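Local coordinates for protein ATP-dependent Clp protease proteolytic subunit (Plasmodium falciparum, PDB 4GM2) that is a catalytically inactive subunit of the apicoplast-localized caseinolytic (Clp) protease complex, related to the S14 serine peptidases and assembling here into a ring of seven chains, at residues S27-F32 against K59-Y64; E55-P60 against Y94-V99; L63-T68 against G105-I110; T101-K106 against S129-N134. All blocks are in the same frame, centred on the assembly; numbering follows the deposited sequence.

Contact 1 (S27-F32 against K59-Y64)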
loop_
_atom_site.group_PDB
_atom_site.type_symbol
_atom_site.label_atom_id
_atom_site.label_comp_id
_atom_site.label_asym_id
_atom_site.label_seq_id
_atom_site.Cartn_x
_atom_site.Cartn_y
_atom_site.Cartn_z
ATOM N N SER A 27 13.806 -16.443 -8.260
ATOM C CA SER A 27 13.822 -17.839 -7.820
ATOM C C SER A 27 14.408 -18.770 -8.890
ATOM O O SER A 27 14.869 -19.872 -8.578
ATOM C CB SER A 27 12.415 -18.290 -7.418
ATOM O OG SER A 27 11.580 -18.489 -8.551
ATOM N N LYS A 28 14.393 -18.301 -10.140
ATOM C CA LYS A 28 14.933 -19.021 -11.292
ATOM C C LYS A 28 16.295 -18.466 -11.718
ATOM O O LYS A 28 16.822 -18.825 -12.782
ATOM C CB LYS A 28 13.955 -18.923 -12.473
ATOM C CG LYS A 28 12.593 -19.553 -12.231
ATOM C CD LYS A 28 12.661 -21.070 -12.310
ATOM C CE LYS A 28 11.572 -21.716 -11.470
ATOM N NZ LYS A 28 11.697 -23.202 -11.488
ATOM N N ARG A 29 16.861 -17.590 -10.888
ATOM C CA ARG A 29 18.119 -16.891 -11.192
ATOM C C ARG A 29 18.028 -16.034 -12.467
ATOM O O ARG A 29 18.978 -15.946 -13.255
ATOM C CB ARG A 29 19.301 -17.866 -11.247
ATOM C CG ARG A 29 19.614 -18.518 -9.913
ATOM C CD ARG A 29 20.782 -19.491 -10.003
ATOM N NE ARG A 29 22.096 -18.840 -9.968
ATOM C CZ ARG A 29 22.651 -18.302 -8.881
ATOM N NH1 ARG A 29 22.010 -18.305 -7.718
ATOM N NH2 ARG A 29 23.852 -17.742 -8.959
ATOM N N ILE A 30 16.877 -15.398 -12.656
ATOM C CA ILE A 30 16.680 -14.487 -13.781
ATOM C C ILE A 30 16.655 -13.031 -13.316
ATOM O O ILE A 30 15.941 -12.671 -12.379
ATOM C CB ILE A 30 15.387 -14.817 -14.570
ATOM C CG1 ILE A 30 15.452 -16.239 -15.139
ATOM C CG2 ILE A 30 15.161 -13.806 -15.688
ATOM C CD1 ILE A 30 14.138 -16.746 -15.693
ATOM N N ILE A 31 17.459 -12.203 -13.967
ATOM C CA ILE A 31 17.351 -10.753 -13.837
ATOM C C ILE A 31 16.853 -10.241 -15.183
ATOM O O ILE A 31 17.496 -10.466 -16.222
ATOM C CB ILE A 31 18.703 -10.097 -13.479
ATOM C CG1 ILE A 31 19.167 -10.548 -12.097
ATOM C CG2 ILE A 31 18.589 -8.582 -13.506
ATOM C CD1 ILE A 31 20.650 -10.376 -11.869
ATOM N N PHE A 32 15.703 -9.576 -15.171
ATOM C CA PHE A 32 15.113 -9.075 -16.409
ATOM C C PHE A 32 15.141 -7.549 -16.464
ATOM O O PHE A 32 14.277 -6.888 -15.891
ATOM C CB PHE A 32 13.686 -9.630 -16.580
ATOM C CG PHE A 32 12.994 -9.207 -17.856
ATOM C CD1 PHE A 32 13.716 -8.764 -18.969
ATOM C CD2 PHE A 32 11.606 -9.290 -17.955
ATOM C CE1 PHE A 32 13.066 -8.388 -20.137
ATOM C CE2 PHE A 32 10.952 -8.916 -19.121
ATOM C CZ PHE A 32 11.682 -8.468 -20.215
ATOM N N LYS A 59 26.728 -20.885 -10.105
ATOM C CA LYS A 59 25.510 -21.246 -10.804
ATOM C C LYS A 59 25.098 -20.112 -11.740
ATOM O O LYS A 59 24.920 -18.978 -11.294
ATOM C CB LYS A 59 24.406 -21.542 -9.788
ATOM C CG LYS A 59 23.243 -22.340 -10.344
ATOM C CD LYS A 59 22.354 -22.841 -9.225
ATOM C CE LYS A 59 21.334 -23.832 -9.754
ATOM N NZ LYS A 59 20.469 -24.309 -8.644
ATOM N N PRO A 60 24.939 -20.411 -13.042
ATOM C CA PRO A 60 24.678 -19.370 -14.038
ATOM C C PRO A 60 23.519 -18.433 -13.691
ATOM O O PRO A 60 22.487 -18.871 -13.169
ATOM C CB PRO A 60 24.360 -20.168 -15.307
ATOM C CG PRO A 60 25.102 -21.442 -15.129
ATOM C CD PRO A 60 25.028 -21.747 -13.659
ATOM N N ILE A 61 23.716 -17.146 -13.971
ATOM C CA ILE A 61 22.676 -16.132 -13.823
ATOM C C ILE A 61 22.240 -15.665 -15.215
ATOM O O ILE A 61 23.075 -15.443 -16.091
ATOM C CB ILE A 61 23.166 -14.948 -12.969
ATOM C CG1 ILE A 61 23.454 -15.424 -11.540
ATOM C CG2 ILE A 61 22.147 -13.814 -12.976
ATOM C CD1 ILE A 61 24.280 -14.461 -10.714
ATOM N N HIS A 62 20.933 -15.532 -15.410
ATOM C CA HIS A 62 20.390 -15.206 -16.720
ATOM C C HIS A 62 19.906 -13.789 -16.775
ATOM O O HIS A 62 18.823 -13.463 -16.276
ATOM C CB HIS A 62 19.281 -16.181 -17.088
ATOM C CG HIS A 62 19.722 -17.623 -17.078
ATOM N ND1 HIS A 62 20.279 -18.218 -18.148
ATOM C CD2 HIS A 62 19.685 -18.583 -16.069
ATOM C CE1 HIS A 62 20.579 -19.494 -17.847
ATOM N NE2 HIS A 62 20.217 -19.717 -16.573
ATOM N N LEU A 63 20.720 -12.932 -17.383
ATOM C CA LEU A 63 20.407 -11.517 -17.517
ATOM C C LEU A 63 19.713 -11.232 -18.844
ATOM O O LEU A 63 20.355 -11.176 -19.893
ATOM C CB LEU A 63 21.679 -10.672 -17.387
ATOM C CG LEU A 63 21.566 -9.153 -17.526
ATOM C CD1 LEU A 63 20.565 -8.574 -16.543
ATOM C CD2 LEU A 63 22.929 -8.508 -17.338
ATOM N N TYR A 64 18.398 -11.057 -18.788
ATOM C CA TYR A 64 17.621 -10.716 -19.972
ATOM C C TYR A 64 17.552 -9.203 -20.125
ATOM O O TYR A 64 17.279 -8.483 -19.158
ATOM C CB TYR A 64 16.214 -11.317 -19.887
ATOM C CG TYR A 64 16.170 -12.812 -20.094
ATOM C CD1 TYR A 64 16.446 -13.695 -19.046
ATOM C CD2 TYR A 64 15.849 -13.348 -21.336
ATOM C CE1 TYR A 64 16.406 -15.068 -19.236
ATOM C CE2 TYR A 64 15.808 -14.718 -21.537
ATOM C CZ TYR A 64 16.086 -15.573 -20.485
ATOM O OH TYR A 64 16.039 -16.930 -20.689
#

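Contact 2 (E55-P60 against Y94-V99)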
loop_
_atom_site.group_PDB
_atom_site.type_symbol
_atom_site.label_atom_id
_atom_site.label_comp_id
_atom_site.label_asym_id
_atom_site.label_seq_id
_atom_site.Cartn_x
_atom_site.Cartn_y
_atom_site.Cartn_z
ATOM N N GLU A 55 23.501 -16.767 -2.654
ATOM C CA GLU A 55 22.577 -17.881 -2.535
ATOM C C GLU A 55 23.206 -19.153 -3.106
ATOM O O GLU A 55 23.153 -20.203 -2.473
ATOM C CB GLU A 55 21.261 -17.548 -3.241
ATOM C CG GLU A 55 20.017 -17.931 -2.460
ATOM C CD GLU A 55 19.719 -19.415 -2.518
ATOM O OE1 GLU A 55 19.375 -19.991 -1.464
ATOM O OE2 GLU A 55 19.830 -20.006 -3.617
ATOM N N SER A 56 23.808 -19.042 -4.292
ATOM C CA SER A 56 24.463 -20.162 -4.974
ATOM C C SER A 56 25.715 -19.693 -5.707
ATOM O O SER A 56 25.679 -18.726 -6.471
ATOM C CB SER A 56 23.510 -20.841 -5.951
ATOM O OG SER A 56 22.373 -21.332 -5.275
ATOM N N LYS A 57 26.819 -20.401 -5.492
ATOM C CA LYS A 57 28.127 -19.863 -5.828
ATOM C C LYS A 57 28.484 -19.900 -7.308
ATOM O O LYS A 57 28.700 -18.845 -7.902
ATOM C CB LYS A 57 29.225 -20.495 -4.972
ATOM C CG LYS A 57 30.334 -19.520 -4.614
ATOM C CD LYS A 57 29.944 -18.619 -3.452
ATOM C CE LYS A 57 30.949 -17.492 -3.265
ATOM N NZ LYS A 57 32.347 -17.967 -3.043
ATOM N N ARG A 58 28.554 -21.082 -7.909
ATOM C CA ARG A 58 28.982 -21.166 -9.307
ATOM C C ARG A 58 27.836 -21.604 -10.204
ATOM O O ARG A 58 27.953 -22.567 -10.971
ATOM C CB ARG A 58 30.188 -22.096 -9.457
ATOM C CG ARG A 58 31.526 -21.459 -9.120
ATOM C CD ARG A 58 32.507 -22.495 -8.581
ATOM N NE ARG A 58 32.099 -22.970 -7.258
ATOM C CZ ARG A 58 32.382 -22.353 -6.112
ATOM N NH1 ARG A 58 33.099 -21.233 -6.109
ATOM N NH2 ARG A 58 31.953 -22.860 -4.963
ATOM N N LYS A 59 26.728 -20.885 -10.105
ATOM C CA LYS A 59 25.510 -21.246 -10.804
ATOM C C LYS A 59 25.098 -20.112 -11.740
ATOM O O LYS A 59 24.920 -18.978 -11.294
ATOM C CB LYS A 59 24.406 -21.542 -9.788
ATOM C CG LYS A 59 23.243 -22.340 -10.344
ATOM C CD LYS A 59 22.354 -22.841 -9.225
ATOM C CE LYS A 59 21.334 -23.832 -9.754
ATOM N NZ LYS A 59 20.469 -24.309 -8.644
ATOM N N PRO A 60 24.939 -20.411 -13.042
ATOM C CA PRO A 60 24.678 -19.370 -14.038
ATOM C C PRO A 60 23.519 -18.433 -13.691
ATOM O O PRO A 60 22.487 -18.871 -13.169
ATOM C CB PRO A 60 24.360 -20.168 -15.307
ATOM C CG PRO A 60 25.102 -21.442 -15.129
ATOM C CD PRO A 60 25.028 -21.747 -13.659
ATOM N N TYR A 94 33.612 -9.953 -10.981
ATOM C CA TYR A 94 34.088 -10.434 -9.675
ATOM C C TYR A 94 33.444 -11.755 -9.288
ATOM O O TYR A 94 34.150 -12.680 -8.900
ATOM C CB TYR A 94 33.863 -9.405 -8.553
ATOM C CG TYR A 94 34.026 -9.976 -7.148
ATOM O OH TYR A 94 31.453 -9.411 -3.215
ATOM N N ILE A 95 32.115 -11.834 -9.389
ATOM C CA ILE A 95 31.369 -13.002 -8.909
ATOM C C ILE A 95 31.718 -14.277 -9.676
ATOM O O ILE A 95 32.095 -14.221 -10.850
ATOM C CB ILE A 95 29.833 -12.781 -8.902
ATOM C CG1 ILE A 95 29.287 -12.550 -10.313
ATOM C CG2 ILE A 95 29.452 -11.653 -7.953
ATOM C CD1 ILE A 95 27.785 -12.707 -10.412
ATOM N N SER A 96 31.590 -15.419 -9.003
ATOM C CA SER A 96 31.966 -16.700 -9.591
ATOM C C SER A 96 30.917 -17.222 -10.562
ATOM O O SER A 96 31.247 -17.959 -11.493
ATOM C CB SER A 96 32.239 -17.734 -8.506
ATOM O OG SER A 96 31.101 -17.929 -7.697
ATOM N N SER A 97 29.660 -16.843 -10.332
ATOM C CA SER A 97 28.557 -17.241 -11.200
ATOM C C SER A 97 28.700 -16.566 -12.550
ATOM O O SER A 97 28.824 -15.345 -12.621
ATOM C CB SER A 97 27.216 -16.851 -10.581
ATOM O OG SER A 97 26.949 -17.580 -9.399
ATOM N N ASP A 98 28.713 -17.367 -13.611
ATOM C CA ASP A 98 28.694 -16.842 -14.973
ATOM C C ASP A 98 27.353 -16.170 -15.182
ATOM O O ASP A 98 26.326 -16.694 -14.749
ATOM C CB ASP A 98 28.862 -17.969 -16.003
ATOM C CG ASP A 98 30.215 -18.664 -15.911
ATOM O OD1 ASP A 98 31.192 -18.039 -15.445
ATOM O OD2 ASP A 98 30.307 -19.843 -16.321
ATOM N N VAL A 99 27.349 -15.013 -15.834
ATOM C CA VAL A 99 26.077 -14.420 -16.240
ATOM C C VAL A 99 25.920 -14.479 -17.762
ATOM O O VAL A 99 26.772 -13.988 -18.513
ATOM C CB VAL A 99 25.807 -13.007 -15.631
ATOM C CG1 VAL A 99 26.732 -12.721 -14.452
ATOM C CG2 VAL A 99 25.907 -11.903 -16.664
#

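Contact 3 (L63-T68 against G105-I110)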
loop_
_atom_site.group_PDB
_atom_site.type_symbol
_atom_site.label_atom_id
_atom_site.label_comp_id
_atom_site.label_asym_id
_atom_site.label_seq_id
_atom_site.Cartn_x
_atom_site.Cartn_y
_atom_site.Cartn_z
ATOM N N LEU A 63 20.720 -12.932 -17.383
ATOM C CA LEU A 63 20.407 -11.517 -17.517
ATOM C C LEU A 63 19.713 -11.232 -18.844
ATOM O O LEU A 63 20.355 -11.176 -19.893
ATOM C CB LEU A 63 21.679 -10.672 -17.387
ATOM C CG LEU A 63 21.566 -9.153 -17.526
ATOM C CD1 LEU A 63 20.565 -8.574 -16.543
ATOM C CD2 LEU A 63 22.929 -8.508 -17.338
ATOM N N TYR A 64 18.398 -11.057 -18.788
ATOM C CA TYR A 64 17.621 -10.716 -19.972
ATOM C C TYR A 64 17.552 -9.203 -20.125
ATOM O O TYR A 64 17.279 -8.483 -19.158
ATOM C CB TYR A 64 16.214 -11.317 -19.887
ATOM C CG TYR A 64 16.170 -12.812 -20.094
ATOM C CD1 TYR A 64 16.446 -13.695 -19.046
ATOM C CD2 TYR A 64 15.849 -13.348 -21.336
ATOM C CE1 TYR A 64 16.406 -15.068 -19.236
ATOM C CE2 TYR A 64 15.808 -14.718 -21.537
ATOM C CZ TYR A 64 16.086 -15.573 -20.485
ATOM O OH TYR A 64 16.039 -16.930 -20.689
ATOM N N ILE A 65 17.800 -8.724 -21.340
ATOM C CA ILE A 65 17.890 -7.289 -21.586
ATOM C C ILE A 65 16.951 -6.823 -22.684
ATOM O O ILE A 65 16.983 -7.335 -23.803
ATOM C CB ILE A 65 19.338 -6.856 -21.908
ATOM C CG1 ILE A 65 20.246 -7.097 -20.695
ATOM C CG2 ILE A 65 19.382 -5.390 -22.313
ATOM C CD1 ILE A 65 21.725 -7.020 -20.997
ATOM N N ASN A 66 16.103 -5.860 -22.339
ATOM C CA ASN A 66 15.286 -5.135 -23.304
ATOM C C ASN A 66 15.224 -3.679 -22.858
ATOM O O ASN A 66 14.291 -3.269 -22.167
ATOM C CB ASN A 66 13.889 -5.747 -23.406
ATOM C CG ASN A 66 13.083 -5.186 -24.565
ATOM O OD1 ASN A 66 13.634 -4.628 -25.511
ATOM N ND2 ASN A 66 11.768 -5.338 -24.494
ATOM N N SER A 67 16.236 -2.908 -23.246
ATOM C CA SER A 67 16.454 -1.575 -22.686
ATOM C C SER A 67 16.985 -0.572 -23.703
ATOM O O SER A 67 17.696 -0.939 -24.642
ATOM C CB SER A 67 17.434 -1.665 -21.515
ATOM O OG SER A 67 17.682 -0.390 -20.955
ATOM N N THR A 68 16.642 0.698 -23.491
ATOM C CA THR A 68 17.152 1.805 -24.305
ATOM C C THR A 68 18.305 2.527 -23.595
ATOM O O THR A 68 18.691 3.640 -23.972
ATOM C CB THR A 68 16.036 2.800 -24.696
ATOM O OG1 THR A 68 15.376 3.289 -23.519
ATOM C CG2 THR A 68 15.011 2.126 -25.603
ATOM N N GLY A 105 14.963 -7.532 -27.449
ATOM C CA GLY A 105 14.417 -6.499 -28.324
ATOM C C GLY A 105 15.397 -5.376 -28.590
ATOM O O GLY A 105 15.854 -5.198 -29.717
ATOM N N LYS A 106 15.717 -4.619 -27.546
ATOM C CA LYS A 106 16.629 -3.483 -27.650
ATOM C C LYS A 106 17.739 -3.562 -26.606
ATOM O O LYS A 106 17.510 -3.955 -25.463
ATOM C CB LYS A 106 15.865 -2.166 -27.480
ATOM C CG LYS A 106 14.909 -1.829 -28.615
ATOM C CD LYS A 106 13.905 -0.754 -28.221
ATOM C CE LYS A 106 12.816 -1.307 -27.310
ATOM N NZ LYS A 106 11.737 -0.318 -27.035
ATOM N N ALA A 107 18.945 -3.191 -27.012
ATOM C CA ALA A 107 20.043 -3.007 -26.081
ATOM C C ALA A 107 20.858 -1.832 -26.591
ATOM O O ALA A 107 21.825 -2.003 -27.334
ATOM C CB ALA A 107 20.888 -4.266 -25.978
ATOM N N TYR A 108 20.431 -0.633 -26.207
ATOM C CA TYR A 108 21.026 0.602 -26.703
ATOM C C TYR A 108 21.954 1.242 -25.677
ATOM O O TYR A 108 21.692 1.198 -24.476
ATOM C CB TYR A 108 19.939 1.601 -27.104
ATOM C CG TYR A 108 18.996 1.139 -28.199
ATOM C CD1 TYR A 108 19.366 0.146 -29.108
ATOM C CD2 TYR A 108 17.743 1.728 -28.347
ATOM C CE1 TYR A 108 18.507 -0.262 -30.115
ATOM C CE2 TYR A 108 16.876 1.327 -29.353
ATOM C CZ TYR A 108 17.262 0.333 -30.234
ATOM O OH TYR A 108 16.402 -0.067 -31.229
ATOM N N GLY A 109 23.043 1.832 -26.164
ATOM C CA GLY A 109 23.980 2.564 -25.322
ATOM C C GLY A 109 24.598 1.720 -24.230
ATOM O O GLY A 109 25.284 0.733 -24.505
ATOM N N ILE A 110 24.348 2.107 -22.984
ATOM C CA ILE A 110 24.936 1.410 -21.843
ATOM C C ILE A 110 24.343 0.010 -21.679
ATOM O O ILE A 110 24.973 -0.874 -21.090
ATOM C CB ILE A 110 24.847 2.235 -20.537
ATOM C CG1 ILE A 110 23.387 2.535 -20.161
ATOM C CG2 ILE A 110 25.655 3.520 -20.673
ATOM C CD1 ILE A 110 23.197 3.042 -18.744
#

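Contact 4 (T101-K106 against S129-N134)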
loop_
_atom_site.group_PDB
_atom_site.type_symbol
_atom_site.label_atom_id
_atom_site.label_comp_id
_atom_site.label_asym_id
_atom_site.label_seq_id
_atom_site.Cartn_x
_atom_site.Cartn_y
_atom_site.Cartn_z
ATOM N N THR A 101 23.806 -13.360 -21.057
ATOM C CA THR A 101 22.942 -12.247 -21.463
ATOM C C THR A 101 22.055 -12.627 -22.651
ATOM O O THR A 101 22.486 -13.352 -23.554
ATOM C CB THR A 101 23.739 -10.964 -21.781
ATOM O OG1 THR A 101 24.776 -11.257 -22.724
ATOM C CG2 THR A 101 24.363 -10.387 -20.523
ATOM N N TYR A 102 20.811 -12.148 -22.627
ATOM C CA TYR A 102 19.846 -12.395 -23.701
ATOM C C TYR A 102 19.181 -11.083 -24.088
ATOM O O TYR A 102 18.512 -10.469 -23.257
ATOM C CB TYR A 102 18.760 -13.370 -23.242
ATOM C CG TYR A 102 19.254 -14.646 -22.594
ATOM C CD1 TYR A 102 19.725 -14.649 -21.276
ATOM C CD2 TYR A 102 19.223 -15.856 -23.285
ATOM C CE1 TYR A 102 20.170 -15.814 -20.680
ATOM C CE2 TYR A 102 19.664 -17.029 -22.693
ATOM C CZ TYR A 102 20.136 -16.999 -21.393
ATOM O OH TYR A 102 20.576 -18.156 -20.803
ATOM N N CYS A 103 19.361 -10.639 -25.331
ATOM C CA CYS A 103 18.678 -9.429 -25.778
ATOM C C CYS A 103 17.310 -9.770 -26.344
ATOM O O CYS A 103 17.198 -10.513 -27.320
ATOM C CB CYS A 103 19.495 -8.631 -26.793
ATOM S SG CYS A 103 18.715 -7.052 -27.235
ATOM N N LEU A 104 16.278 -9.210 -25.717
ATOM C CA LEU A 104 14.891 -9.526 -26.040
ATOM C C LEU A 104 14.208 -8.518 -26.969
ATOM O O LEU A 104 13.015 -8.643 -27.248
ATOM C CB LEU A 104 14.083 -9.686 -24.748
ATOM C CG LEU A 104 13.754 -11.094 -24.242
ATOM C CD1 LEU A 104 14.898 -12.081 -24.422
ATOM C CD2 LEU A 104 13.330 -11.016 -22.789
ATOM N N GLY A 105 14.963 -7.532 -27.449
ATOM C CA GLY A 105 14.417 -6.499 -28.324
ATOM C C GLY A 105 15.397 -5.376 -28.590
ATOM O O GLY A 105 15.854 -5.198 -29.717
ATOM N N LYS A 106 15.717 -4.619 -27.546
ATOM C CA LYS A 106 16.629 -3.483 -27.650
ATOM C C LYS A 106 17.739 -3.562 -26.606
ATOM O O LYS A 106 17.510 -3.955 -25.463
ATOM C CB LYS A 106 15.865 -2.166 -27.480
ATOM C CG LYS A 106 14.909 -1.829 -28.615
ATOM C CD LYS A 106 13.905 -0.754 -28.221
ATOM C CE LYS A 106 12.816 -1.307 -27.310
ATOM N NZ LYS A 106 11.737 -0.318 -27.035
ATOM N N SER A 129 16.233 -8.400 -32.682
ATOM C CA SER A 129 16.785 -7.477 -31.694
ATOM C C SER A 129 17.719 -6.429 -32.299
ATOM O O SER A 129 18.375 -6.681 -33.307
ATOM C CB SER A 129 17.498 -8.253 -30.587
ATOM O OG SER A 129 16.601 -9.137 -29.939
ATOM N N SER A 130 17.762 -5.254 -31.676
ATOM C CA SER A 130 18.641 -4.165 -32.105
ATOM C C SER A 130 19.649 -3.803 -31.030
ATOM O O SER A 130 19.374 -3.917 -29.831
ATOM C CB SER A 130 17.833 -2.921 -32.461
ATOM O OG SER A 130 16.795 -3.238 -33.364
ATOM N N PHE A 131 20.819 -3.362 -31.478
ATOM C CA PHE A 131 21.880 -2.917 -30.595
ATOM C C PHE A 131 22.406 -1.584 -31.094
ATOM O O PHE A 131 22.427 -1.326 -32.297
ATOM C CB PHE A 131 23.013 -3.940 -30.569
ATOM C CG PHE A 131 22.576 -5.322 -30.183
ATOM C CD1 PHE A 131 22.054 -6.191 -31.135
ATOM C CD2 PHE A 131 22.690 -5.757 -28.872
ATOM C CE1 PHE A 131 21.647 -7.467 -30.780
ATOM C CE2 PHE A 131 22.285 -7.033 -28.512
ATOM C CZ PHE A 131 21.762 -7.888 -29.467
ATOM N N CYS A 132 22.834 -0.741 -30.165
ATOM C CA CYS A 132 23.346 0.573 -30.509
ATOM C C CYS A 132 24.477 0.983 -29.587
ATOM O O CYS A 132 24.410 0.769 -28.379
ATOM C CB CYS A 132 22.229 1.611 -30.435
ATOM S SG CYS A 132 22.766 3.279 -30.859
ATOM N N LEU A 133 25.520 1.563 -30.171
ATOM C CA LEU A 133 26.555 2.247 -29.404
ATOM C C LEU A 133 26.498 3.742 -29.708
ATOM O O LEU A 133 26.578 4.161 -30.869
ATOM C CB LEU A 133 27.942 1.674 -29.704
ATOM C CG LEU A 133 28.251 0.254 -29.215
ATOM C CD1 LEU A 133 29.482 -0.304 -29.916
ATOM C CD2 LEU A 133 28.423 0.201 -27.702
ATOM N N ASN A 134 26.321 4.543 -28.663
ATOM C CA ASN A 134 26.235 5.988 -28.820
ATOM C C ASN A 134 27.612 6.600 -29.018
ATOM O O ASN A 134 28.614 6.074 -28.518
ATOM C CB ASN A 134 25.550 6.638 -27.614
ATOM C CG ASN A 134 24.166 6.075 -27.345
ATOM O OD1 ASN A 134 23.387 5.830 -28.268
ATOM N ND2 ASN A 134 23.852 5.874 -26.070
#

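Contact 1 (S27-F32 against K59-Y64)
R29 reaches across to the chain leading into the neighbouring strand and grips two successive carbonyls there. Its NH2 donates to K59 O at 2.8 Å, and its NE to P60 O at 3.2 Å; P60 O lies in the guanidinium plane, whereas K59 O is tilted from it. The chain bends at chi3 (81°), which swings the guanidinium back toward these carbonyls while CB of K59 covers one face near its rim. A long, multi-donor arginine suits a place where carbonyls have left the regular strand pattern.

Beyond it the strands run parallel. H62 N bonds to R29 O at 2.9 Å, and the pairing continues from I31 N to H62 O and from Y64 N to I31 O. Isoleucines meet a partner on each face: CG2 of I30 touches CD1 of the Y64 ring at 3.6 Å, and on the other face CG2 of I31 meets CD1 of L63, also at 3.6 Å.

R29 has positive phi, as the C' residue of the Schellman motif that ends helix 23-26; its NH1 bonds to L52 O. On one face, Y64 and H62 meet Y54 of the second subunit. On the other, I31 and I61 pack under helix 39-55, the helix of the beta-alpha-beta unit joining strand 30-33, at the edge of the sheet within this chain, to strand 61-67; strand 99-103 flanks the other side of 61-67.

Contact 2 (E55-P60 against Y94-V99)
S96 and S97 bring their hydroxyls to the carbonyl of K57, joining two loops that each lead from a helix into a strand of the parallel sheet: segment 55-60 follows helix 39-55, and segment 94-99 comes after helix 81-94. Both are alpha-to-beta connections of the Clp protease fold, lying side by side at one end of the sheet.

The tight part is small and polar. OG of S96 and OG of S97 each lie 2.6 Å from K57 O, so one carbonyl oxygen sits between two hydroxyls. E53 of helix 39-55 also hydrogen-bonds both serines, with one carboxylate oxygen for each. Serine suits both places, being short enough to let the loops close to 4.4 Å between CA of R58 and CA of S97. With chi1 at 59°, OG of S96 stands between its own backbone N and carbonyl carbon, facing the K57 carbonyl. A weak bond from K59 N to S97 OG, 3.4 Å long, adds a further tie.

The outer side is looser. K57 and R58 are exposed, as suits long charged chains, and they meet S96 through their aliphatic parts: CG of R58 lies 3.8 Å from S96 OG. Toward strand 61-67, P60 offers no backbone N-H, and the approach there is a CA-H...O contact, P60 CA to D98 O at 3.2 Å.

Contact 3 (L63-T68 against G105-I110)
With CG of N66 anti to its backbone N (chi1 -170°) and the amide turned by a chi2 of 20°, OD1 is carried across to the backbone of K106, whose N donates to it at 2.9 Å. The donor is tilted somewhat from the amide plane. Here strand 61-67, from the main parallel sheet of the Clp protease fold, meets strand 106-108 of a second, mixed sheet; they cross at 71° and share a single parallel bridge, S67 with A107. Asparagine suits the junction because its amide oxygen takes up a backbone N-H just where the chain turns its corner at G105.

Two backbone bonds complete the pairing: S67 N to K106 O at 2.8 Å and Y108 N to S67 O at 3.2 Å. Next to these bonds, I65 CG2 meets CB of the small A107, beside L114 and A115 of helix 110-116 and F131 of strand 130-133. T68 leaves its hydroxyl to I71 O and uses its methyl here. That CG2 lies alongside the aliphatic chain of K106, 4.0 Å from CD, and obliquely approaches the Y108 ring, with CD2 3.9 Å away.

Contact 4 (T101-K106 against S129-N134)
This is a corner contact, where the chain leaves strand 99-103 of the main parallel sheet and turns at L104 and G105 to enter strand 106-108 of the mixed sheet; S129-N134 runs along the side of the turn opposite the L104 side chain. C103 and S129 meet at its start. The S129 hydroxyl donates to C103 O at 3.0 Å, coming from above the carbonyl plane, 61° out of it. One short polar side chain thus covers a carbonyl at the bend.

The C103 thiol lies anti to its backbone N (chi1 -175°), which brings the sulfur beside the F131 ring: SG is 4.3 Å from the ring centroid and stands obliquely to it. CB of C103 adds an apolar touch to CZ of F131 at 3.6 Å. A small, polarisable sulfur fits well against a buried aromatic ring that also packs on A107.

Past the corner, S130 N donates to G105 O at 2.7 Å, and K106 pairs with S130 in a parallel bridge. Glycine accommodates the unusual backbone of G105 (phi 172°), while L104 points away from S129-N134 and packs on the second subunit. Such a passage of one chain between two sheets is consistent with the ClpP-type fold of the S14 family.

From the N terminus, strand 30-33 leads through helix 39-55 to strand 61-67, and contact 1 closes that beta-alpha-beta loop. Contact 2, whose first segment ends on the K59 and P60 that contact 1 also uses, closes the next loop, through helix 81-94, at the same end of the sheet. Contact 3 starts farther along strand 61-67, so its span crosses that of contact 2, and it ends on strand 106-108. Contact 4, whose first segment ends on the G105 and K106 shared with contact 3, reaches strand 130-133. Contacts 3 and 4, with centres about 5 Å apart, join the parallel sheet to the mixed one; contacts 2 and 4 lie about 23 Å apart between centres.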